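Local coordinates for protein importin subunit beta-1 (Saccharomyces cerevisiae, PDB 5OWU) that carries proteins into the nucleus together with importin alpha, the adaptor that recognises the classical nuclear localization signal of the cargo, at residues Ser208-Lys213 / Met252-Thr257; Gly246-Ile251 / Val287-Thr292; Phe258-Met263 / Tyr315-Ser320. One frame throughout, in Å; residues are numbered along the deposited sequence.

Contact 1. Residues Ser208-Lys213 / Met252-Thr257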
loop_
_atom_site.group_PDB
_atom_site.type_symbol
_atom_site.label_atom_id
_atom_site.label_comp_id
_atom_site.label_asym_id
_atom_site.label_seq_id
_atom_site.Cartn_x
_atom_site.Cartn_y
_atom_site.Cartn_z
ATOM N N SER A 208 -14.875 -6.255 15.964
ATOM C CA SER A 208 -16.212 -5.688 16.039
ATOM C C SER A 208 -16.223 -4.168 16.033
ATOM O O SER A 208 -17.292 -3.577 15.830
ATOM C CB SER A 208 -16.902 -6.155 17.322
ATOM O OG SER A 208 -16.434 -5.397 18.425
ATOM N N LEU A 209 -15.073 -3.528 16.275
ATOM C CA LEU A 209 -15.066 -2.094 16.569
ATOM C C LEU A 209 -15.807 -1.251 15.531
ATOM O O LEU A 209 -16.452 -0.255 15.883
ATOM C CB LEU A 209 -13.627 -1.607 16.717
ATOM C CG LEU A 209 -12.940 -2.153 17.971
ATOM C CD1 LEU A 209 -11.521 -1.670 18.040
ATOM C CD2 LEU A 209 -13.680 -1.782 19.252
ATOM N N ILE A 210 -15.734 -1.611 14.250
ATOM C CA ILE A 210 -16.356 -0.758 13.240
ATOM C C ILE A 210 -17.877 -0.800 13.295
ATOM O O ILE A 210 -18.530 0.037 12.660
ATOM C CB ILE A 210 -15.829 -1.130 11.835
ATOM C CG1 ILE A 210 -14.346 -0.747 11.743
ATOM C CG2 ILE A 210 -16.611 -0.419 10.734
ATOM C CD1 ILE A 210 -13.721 -0.844 10.364
ATOM N N PHE A 211 -18.463 -1.714 14.069
ATOM C CA PHE A 211 -19.913 -1.865 14.127
ATOM C C PHE A 211 -20.532 -1.356 15.420
ATOM O O PHE A 211 -21.729 -1.563 15.636
ATOM C CB PHE A 211 -20.283 -3.334 13.924
ATOM C CG PHE A 211 -19.844 -3.876 12.606
ATOM C CD1 PHE A 211 -20.529 -3.548 11.449
ATOM C CD2 PHE A 211 -18.736 -4.697 12.516
ATOM C CE1 PHE A 211 -20.122 -4.041 10.227
ATOM C CE2 PHE A 211 -18.325 -5.193 11.297
ATOM C CZ PHE A 211 -19.020 -4.863 10.150
ATOM N N ILE A 212 -19.768 -0.676 16.274
ATOM C CA ILE A 212 -20.267 -0.301 17.588
ATOM C C ILE A 212 -20.287 1.216 17.770
ATOM O O ILE A 212 -20.264 1.696 18.893
ATOM C CB ILE A 212 -19.460 -0.996 18.704
ATOM C CG1 ILE A 212 -18.029 -0.453 18.788
ATOM C CG2 ILE A 212 -19.410 -2.505 18.462
ATOM C CD1 ILE A 212 -17.274 -0.920 20.021
ATOM N N LYS A 213 -20.337 1.980 16.673
ATOM C CA LYS A 213 -20.417 3.437 16.785
ATOM C C LYS A 213 -21.536 3.856 17.730
ATOM O O LYS A 213 -21.334 4.679 18.632
ATOM C CB LYS A 213 -20.638 4.065 15.407
ATOM C CG LYS A 213 -19.606 3.688 14.358
ATOM C CD LYS A 213 -18.892 4.910 13.790
ATOM C CE LYS A 213 -18.358 4.636 12.387
ATOM N NZ LYS A 213 -17.515 3.408 12.325
ATOM N N MET A 252 -8.236 3.801 19.333
ATOM C CA MET A 252 -7.700 5.150 19.185
ATOM C C MET A 252 -7.846 5.621 17.746
ATOM O O MET A 252 -8.274 6.755 17.491
ATOM C CB MET A 252 -6.235 5.177 19.628
ATOM C CG MET A 252 -5.506 6.507 19.414
ATOM S SD MET A 252 -6.069 7.840 20.479
ATOM C CE MET A 252 -5.656 7.173 22.102
ATOM N N SER A 253 -7.528 4.746 16.787
ATOM C CA SER A 253 -7.624 5.128 15.382
ATOM C C SER A 253 -9.066 5.416 14.967
ATOM O O SER A 253 -9.321 6.378 14.235
ATOM C CB SER A 253 -7.014 4.032 14.503
ATOM O OG SER A 253 -7.129 4.377 13.137
ATOM N N LEU A 254 -10.024 4.610 15.430
ATOM C CA LEU A 254 -11.412 4.748 14.981
ATOM C C LEU A 254 -12.218 5.765 15.781
ATOM O O LEU A 254 -13.097 6.436 15.231
ATOM C CB LEU A 254 -12.120 3.396 15.062
ATOM C CG LEU A 254 -11.765 2.362 14.002
ATOM C CD1 LEU A 254 -12.520 1.075 14.298
ATOM C CD2 LEU A 254 -12.106 2.882 12.612
ATOM N N TYR A 255 -11.956 5.875 17.072
ATOM C CA TYR A 255 -12.738 6.698 17.982
ATOM C C TYR A 255 -11.848 7.688 18.720
ATOM O O TYR A 255 -12.080 7.984 19.891
ATOM C CB TYR A 255 -13.505 5.817 18.967
ATOM C CG TYR A 255 -14.458 4.867 18.281
ATOM C CD1 TYR A 255 -15.624 5.338 17.689
ATOM C CD2 TYR A 255 -14.191 3.503 18.210
ATOM C CE1 TYR A 255 -16.500 4.481 17.045
ATOM C CE2 TYR A 255 -15.072 2.631 17.566
ATOM C CZ TYR A 255 -16.220 3.133 16.987
ATOM O OH TYR A 255 -17.104 2.297 16.349
ATOM N N TYR A 256 -10.811 8.185 18.041
ATOM C CA TYR A 256 -9.959 9.244 18.575
ATOM C C TYR A 256 -10.785 10.304 19.300
ATOM O O TYR A 256 -10.439 10.713 20.413
ATOM C CB TYR A 256 -9.140 9.887 17.445
ATOM C CG TYR A 256 -8.196 10.978 17.909
ATOM C CD1 TYR A 256 -6.900 10.683 18.320
ATOM C CD2 TYR A 256 -8.605 12.307 17.938
ATOM C CE1 TYR A 256 -6.032 11.695 18.751
ATOM C CE2 TYR A 256 -7.753 13.312 18.359
ATOM C CZ TYR A 256 -6.470 13.006 18.765
ATOM O OH TYR A 256 -5.638 14.028 19.187
ATOM N N THR A 257 -11.898 10.729 18.693
ATOM C CA THR A 257 -12.648 11.868 19.213
ATOM C C THR A 257 -13.128 11.656 20.644
ATOM O O THR A 257 -13.430 12.637 21.332
ATOM C CB THR A 257 -13.847 12.171 18.303
ATOM O OG1 THR A 257 -14.425 13.432 18.663
ATOM C CG2 THR A 257 -14.909 11.081 18.396
#
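Tyr255 OH donates a hydrogen bond of 2.7 Å to Leu209 O, the one polar bond that joins the loop 208-213 to the end of helix 238-255. The C=O...O angle of 161° puts the hydroxyl nearly along the C=O axis, and the carbonyl oxygen sits at the edge of the phenol ring, in its plane. The same Leu209 O takes a weak backbone bond from Ile212 N, so the loop's own turn and the tyrosine share one acceptor. Lys213 crosses the phenol at about a right angle, its CG 3.5 Å from Tyr255 OH. A chi1 of 69° puts Ile212 CG1 between the backbone N and the carbonyl carbon, where it comes within 3.8 Å of Tyr255 OH. A phenylalanine in place of Tyr255 would probably leave Leu209 O without its strong donor and loosen the tie between loop and helix. Beside this polar link, Leu254 adds an apolar one: a single methyl, CD1, touches Ile210 CG1 at 3.6 Å and Leu209 CB at 3.8 Å, and the Ile210 and Leu254 side chains cross at about a right angle. Leu209 also packs on Lys250 and Ile251, about one turn back along the helix from Leu254. The loop follows helix 195-208 of HEAT 5 and the helix belongs to HEAT 6, an arrangement typical of a HEAT solenoid, in which successive helical repeats stack through apolar side chains and are pinned here by a side-chain-to-backbone bond.

Contact 2. Residues Gly246-Ile251 / Val287-Thr292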
loop_
_atom_site.group_PDB
_atom_site.type_symbol
_atom_site.label_atom_id
_atom_site.label_comp_id
_atom_site.label_asym_id
_atom_site.label_seq_id
_atom_site.Cartn_x
_atom_site.Cartn_y
_atom_site.Cartn_z
ATOM N N GLY A 246 -3.750 -4.290 21.034
ATOM C CA GLY A 246 -4.306 -4.231 19.687
ATOM C C GLY A 246 -5.660 -3.546 19.676
ATOM O O GLY A 246 -5.930 -2.662 18.847
ATOM N N CYS A 247 -6.521 -3.930 20.622
ATOM C CA CYS A 247 -7.818 -3.271 20.773
ATOM C C CYS A 247 -7.661 -1.783 21.012
ATOM O O CYS A 247 -8.323 -0.959 20.371
ATOM C CB CYS A 247 -8.589 -3.877 21.938
ATOM S SG CYS A 247 -9.474 -5.315 21.510
ATOM N N LEU A 248 -6.810 -1.416 21.969
ATOM C CA LEU A 248 -6.648 -0.007 22.299
ATOM C C LEU A 248 -6.203 0.792 21.087
ATOM O O LEU A 248 -6.713 1.888 20.843
ATOM C CB LEU A 248 -5.641 0.170 23.439
ATOM C CG LEU A 248 -6.152 0.330 24.864
ATOM C CD1 LEU A 248 -4.966 0.614 25.773
ATOM C CD2 LEU A 248 -7.196 1.435 24.988
ATOM N N CYS A 249 -5.248 0.265 20.313
ATOM C CA CYS A 249 -4.761 1.015 19.161
ATOM C C CYS A 249 -5.866 1.201 18.136
ATOM O O CYS A 249 -6.046 2.301 17.588
ATOM C CB CYS A 249 -3.563 0.304 18.529
ATOM S SG CYS A 249 -2.072 0.323 19.553
ATOM N N LYS A 250 -6.623 0.136 17.863
ATOM C CA LYS A 250 -7.704 0.255 16.893
ATOM C C LYS A 250 -8.768 1.235 17.376
ATOM O O LYS A 250 -9.312 2.021 16.587
ATOM C CB LYS A 250 -8.309 -1.119 16.624
ATOM C CG LYS A 250 -8.597 -1.368 15.151
ATOM C CD LYS A 250 -9.709 -2.389 14.931
ATOM C CE LYS A 250 -9.955 -2.638 13.451
ATOM N NZ LYS A 250 -10.288 -1.370 12.729
ATOM N N ILE A 251 -9.074 1.208 18.673
ATOM C CA ILE A 251 -10.033 2.154 19.236
ATOM C C ILE A 251 -9.527 3.578 19.094
ATOM O O ILE A 251 -10.301 4.496 18.820
ATOM C CB ILE A 251 -10.325 1.823 20.711
ATOM C CG1 ILE A 251 -11.130 0.526 20.810
ATOM C CG2 ILE A 251 -11.088 2.974 21.381
ATOM C CD1 ILE A 251 -11.182 -0.064 22.209
ATOM N N VAL A 287 4.848 1.334 22.679
ATOM C CA VAL A 287 5.357 2.109 21.556
ATOM C C VAL A 287 4.317 2.166 20.447
ATOM O O VAL A 287 4.004 3.241 19.924
ATOM C CB VAL A 287 6.690 1.523 21.060
ATOM C CG1 VAL A 287 7.144 2.217 19.779
ATOM C CG2 VAL A 287 7.751 1.666 22.132
ATOM N N GLU A 288 3.750 1.009 20.084
ATOM C CA GLU A 288 2.763 0.990 19.010
ATOM C C GLU A 288 1.572 1.869 19.354
ATOM O O GLU A 288 1.006 2.531 18.475
ATOM C CB GLU A 288 2.303 -0.444 18.726
ATOM C CG GLU A 288 1.177 -0.539 17.693
ATOM C CD GLU A 288 1.551 0.071 16.351
ATOM O OE1 GLU A 288 2.763 0.151 16.043
ATOM O OE2 GLU A 288 0.632 0.472 15.602
ATOM N N PHE A 289 1.172 1.886 20.626
ATOM C CA PHE A 289 0.085 2.778 21.031
ATOM C C PHE A 289 0.420 4.241 20.737
ATOM O O PHE A 289 -0.398 4.993 20.174
ATOM C CB PHE A 289 -0.209 2.583 22.515
ATOM C CG PHE A 289 -1.374 3.385 23.001
ATOM C CD1 PHE A 289 -2.642 3.102 22.544
ATOM C CD2 PHE A 289 -1.204 4.422 23.897
ATOM C CE1 PHE A 289 -3.727 3.822 22.975
ATOM C CE2 PHE A 289 -2.298 5.154 24.335
ATOM C CZ PHE A 289 -3.558 4.851 23.864
ATOM N N TRP A 290 1.624 4.675 21.113
ATOM C CA TRP A 290 1.937 6.084 20.897
ATOM C C TRP A 290 2.158 6.394 19.419
ATOM O O TRP A 290 1.825 7.500 18.963
ATOM C CB TRP A 290 3.128 6.489 21.764
ATOM C CG TRP A 290 2.657 6.765 23.152
ATOM C CD1 TRP A 290 2.688 5.915 24.220
ATOM C CD2 TRP A 290 2.032 7.967 23.614
ATOM N NE1 TRP A 290 2.127 6.520 25.321
ATOM C CE2 TRP A 290 1.715 7.779 24.974
ATOM C CE3 TRP A 290 1.706 9.187 23.007
ATOM C CZ2 TRP A 290 1.106 8.765 25.737
ATOM C CZ3 TRP A 290 1.097 10.161 23.765
ATOM C CH2 TRP A 290 0.802 9.944 25.117
ATOM N N SER A 291 2.654 5.427 18.642
ATOM C CA SER A 291 2.730 5.623 17.200
ATOM C C SER A 291 1.341 5.793 16.603
ATOM O O SER A 291 1.142 6.626 15.714
ATOM C CB SER A 291 3.465 4.457 16.534
ATOM O OG SER A 291 4.855 4.491 16.830
ATOM N N THR A 292 0.365 5.016 17.078
ATOM C CA THR A 292 -1.004 5.189 16.592
ATOM C C THR A 292 -1.500 6.600 16.879
ATOM O O THR A 292 -2.063 7.269 15.998
ATOM C CB THR A 292 -1.932 4.151 17.227
ATOM O OG1 THR A 292 -1.485 2.832 16.887
ATOM C CG2 THR A 292 -3.344 4.318 16.721
#
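Segments 246-251 and 287-292, of helices 238-255 and 280-306, run almost parallel, 6° apart with their axes 9.3 Å from each other at closest, and the backbones come nearest at Cys249 and Phe289, whose CA atoms are 5.5 Å apart. The small Cys249 side chain is consistent with this close approach and supplies much of the contact. With SG anti to its carbonyl carbon, the sulfur lies against the backbone of the other helix, 3.6 Å from Phe289 CA. It also meets the Phe289 ring at its rim: SG is 5.5 Å from the ring centroid and 84° off the normal, a sulfur-aromatic contact made edge-on instead of over the face. Glu288 touches the sulfur through its aliphatic CG. The helices belong to HEAT 6 and HEAT 7, and their parallel course is that of equivalent helices in neighbouring repeats of an alpha solenoid, stacked side by side. A chi1 of -176° puts Phe289 CG anti to the backbone N, and the CE1 edge of the ring meets Leu248: CE1 is 4.1 Å from Leu248 CB and lies equally close to the carbonyl oxygen of that residue, which sits at the ring edge, near its plane. Met263, Leu267 and Thr271 of helix 260-274 also pack on Phe289, so the ring joins helices 238-255 and 280-306 to helix 260-274. One turn on from Glu288, Thr292 turns both branches to Cys249: the methyl CG2 is 3.5 Å from Cys249 O, and OG1 stands 3.7 Å from Cys249 CB.

Contact 3. Residues Phe258-Met263 / Tyr315-Ser320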
loop_
_atom_site.group_PDB
_atom_site.type_symbol
_atom_site.label_atom_id
_atom_site.label_comp_id
_atom_site.label_asym_id
_atom_site.label_seq_id
_atom_site.Cartn_x
_atom_site.Cartn_y
_atom_site.Cartn_z
ATOM N N PHE A 258 -13.199 10.410 21.109
ATOM C CA PHE A 258 -13.694 10.097 22.446
ATOM C C PHE A 258 -12.585 9.771 23.445
ATOM O O PHE A 258 -12.887 9.384 24.578
ATOM C CB PHE A 258 -14.665 8.912 22.388
ATOM C CG PHE A 258 -15.897 9.162 21.570
ATOM C CD1 PHE A 258 -16.858 10.066 21.995
ATOM C CD2 PHE A 258 -16.115 8.459 20.396
ATOM C CE1 PHE A 258 -18.006 10.285 21.247
ATOM C CE2 PHE A 258 -17.262 8.668 19.646
ATOM C CZ PHE A 258 -18.208 9.579 20.071
ATOM N N MET A 259 -11.316 9.918 23.070
ATOM C CA MET A 259 -10.241 9.383 23.899
ATOM C C MET A 259 -9.693 10.345 24.954
ATOM O O MET A 259 -8.920 9.908 25.815
ATOM C CB MET A 259 -9.089 8.927 23.008
ATOM C CG MET A 259 -9.427 7.693 22.177
ATOM S SD MET A 259 -9.767 6.233 23.188
ATOM C CE MET A 259 -11.565 6.202 23.194
ATOM N N LYS A 260 -10.040 11.628 24.919
ATOM C CA LYS A 260 -9.403 12.564 25.848
ATOM C C LYS A 260 -9.603 12.164 27.307
ATOM O O LYS A 260 -8.612 12.121 28.056
ATOM C CB LYS A 260 -9.906 13.989 25.572
ATOM C CG LYS A 260 -9.120 15.092 26.278
ATOM C CD LYS A 260 -9.723 16.460 25.986
ATOM C CE LYS A 260 -8.894 17.581 26.586
ATOM N NZ LYS A 260 -9.644 18.866 26.607
ATOM N N PRO A 261 -10.812 11.835 27.773
ATOM C CA PRO A 261 -10.952 11.458 29.192
ATOM C C PRO A 261 -10.190 10.198 29.565
ATOM O O PRO A 261 -9.640 10.113 30.670
ATOM C CB PRO A 261 -12.469 11.272 29.360
ATOM C CG PRO A 261 -13.085 11.979 28.195
ATOM C CD PRO A 261 -12.109 11.841 27.076
ATOM N N TYR A 262 -10.141 9.207 28.674
ATOM C CA TYR A 262 -9.422 7.978 28.991
ATOM C C TYR A 262 -7.919 8.212 28.990
ATOM O O TYR A 262 -7.195 7.640 29.814
ATOM C CB TYR A 262 -9.819 6.873 28.006
ATOM C CG TYR A 262 -11.320 6.782 27.885
ATOM C CD1 TYR A 262 -12.086 6.256 28.919
ATOM C CD2 TYR A 262 -11.978 7.270 26.764
ATOM C CE1 TYR A 262 -13.470 6.198 28.828
ATOM C CE2 TYR A 262 -13.362 7.216 26.665
ATOM C CZ TYR A 262 -14.099 6.680 27.700
ATOM O OH TYR A 262 -15.469 6.622 27.609
ATOM N N MET A 263 -7.433 9.058 28.081
ATOM C CA MET A 263 -6.024 9.433 28.101
ATOM C C MET A 263 -5.680 10.133 29.409
ATOM O O MET A 263 -4.708 9.778 30.084
ATOM C CB MET A 263 -5.698 10.344 26.915
ATOM C CG MET A 263 -5.549 9.634 25.575
ATOM S SD MET A 263 -4.179 8.477 25.575
ATOM C CE MET A 263 -5.146 7.010 25.675
ATOM N N TYR A 315 -6.473 16.704 19.932
ATOM C CA TYR A 315 -6.261 16.953 21.349
ATOM C C TYR A 315 -4.789 17.101 21.704
ATOM O O TYR A 315 -4.476 17.379 22.866
ATOM C CB TYR A 315 -6.876 15.823 22.180
ATOM C CG TYR A 315 -8.365 15.677 21.987
ATOM C CD1 TYR A 315 -9.230 16.731 22.259
ATOM C CD2 TYR A 315 -8.909 14.483 21.544
ATOM C CE1 TYR A 315 -10.601 16.601 22.078
ATOM C CE2 TYR A 315 -10.276 14.340 21.365
ATOM C CZ TYR A 315 -11.116 15.402 21.633
ATOM O OH TYR A 315 -12.474 15.257 21.449
ATOM N N ASN A 316 -3.880 16.906 20.743
ATOM C CA ASN A 316 -2.457 17.152 20.959
ATOM C C ASN A 316 -1.909 16.280 22.086
ATOM O O ASN A 316 -1.156 16.745 22.944
ATOM C CB ASN A 316 -2.199 18.635 21.243
ATOM C CG ASN A 316 -2.544 19.524 20.061
ATOM O OD1 ASN A 316 -2.112 19.271 18.938
ATOM N ND2 ASN A 316 -3.338 20.557 20.305
ATOM N N PHE A 317 -2.296 15.004 22.084
ATOM C CA PHE A 317 -1.790 14.057 23.077
ATOM C C PHE A 317 -0.270 13.962 23.031
ATOM O O PHE A 317 0.401 13.998 24.070
ATOM C CB PHE A 317 -2.397 12.670 22.837
ATOM C CG PHE A 317 -3.881 12.589 23.094
ATOM C CD1 PHE A 317 -4.434 13.131 24.246
ATOM C CD2 PHE A 317 -4.718 11.949 22.190
ATOM C CE1 PHE A 317 -5.795 13.046 24.483
ATOM C CE2 PHE A 317 -6.082 11.864 22.421
ATOM C CZ PHE A 317 -6.620 12.413 23.573
ATOM N N ALA A 318 0.288 13.789 21.832
ATOM C CA ALA A 318 1.727 13.600 21.696
ATOM C C ALA A 318 2.479 14.847 22.141
ATOM O O ALA A 318 3.411 14.768 22.948
ATOM C CB ALA A 318 2.075 13.245 20.250
ATOM N N LEU A 319 2.070 16.011 21.632
ATOM C CA LEU A 319 2.750 17.258 21.974
ATOM C C LEU A 319 2.846 17.434 23.485
ATOM O O LEU A 319 3.930 17.668 24.028
ATOM C CB LEU A 319 2.013 18.436 21.336
ATOM C CG LEU A 319 2.670 19.808 21.485
ATOM C CD1 LEU A 319 3.977 19.846 20.733
ATOM C CD2 LEU A 319 1.750 20.912 20.994
ATOM N N SER A 320 1.716 17.292 24.184
ATOM C CA SER A 320 1.685 17.508 25.626
ATOM C C SER A 320 2.544 16.500 26.377
ATOM O O SER A 320 3.040 16.806 27.465
ATOM C CB SER A 320 0.247 17.416 26.135
ATOM O OG SER A 320 -0.611 18.310 25.445
#
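A chi1 of -168° places Lys260 CG anti to the backbone N, and a chi1 of -61° places Tyr315 CG anti to the carbonyl carbon; beyond CG the lysine chain is extended, and its CB and CD lie against the phenol ring. The contact joins the start of helix 260-274 in HEAT 7 to the start of helix 317-332 in HEAT 8, neighbouring repeats of the solenoid. Lys260 CB stands over the centre of the Tyr315 ring, 4.1 Å from the centroid and 5° off its normal, a CH-pi contact of nearly ideal alignment. Beyond it the extended chain crosses the phenol obliquely, and CD comes to 3.8 Å from Tyr315 CD1. The polar ends look elsewhere: Tyr315 OH is hydrogen-bonded to Thr257 O, while Lys260 NZ makes a weak hydrogen bond to the backbone of another protein chain. Phe317 is enclosed on both faces and at an edge. Tyr315 CB lies over one face of its ring and Met263 CG over the opposite one, both offset toward the rim, with Met263 CG 3.6 Å from the centroid. The methionine and the phenylalanine cross at about a right angle, and Met263 SD, 4.7 Å from the same centroid, adds a Met-aromatic contact. From the chain of another protein, aromatic side-chain contacts fall on Phe317, edge-to-face, and on Met263. Met259 adds an apolar touch, its CB 4.2 Å from Phe317 CE2. At the edge, in the ring plane, Lys260 CA lies 3.6 Å from Phe317 CZ.

The three contacts tie successive HEAT repeats: contact 1 links the loop after HEAT 5 to HEAT 6, contact 2 links 6 to 7, contact 3 links 7 to 8. Contacts 1 and 2 share helix 238-255, and Met252 of the first packs on Phe289 of the second. Contacts 2 and 3 are mostly buried, and Ile251 meets Met259 between them; contact 1 is only partly buried, with Lys213 exposed. Chemistry follows place: a tyrosine hydroxyl pins a loop in contact 1, cysteine and phenylalanine pack between parallel helices in contact 2, and aromatic faces meet aliphatic chains in contact 3. Tyr256 bridges contacts 1 and 3, its OH bonded to Tyr315 N.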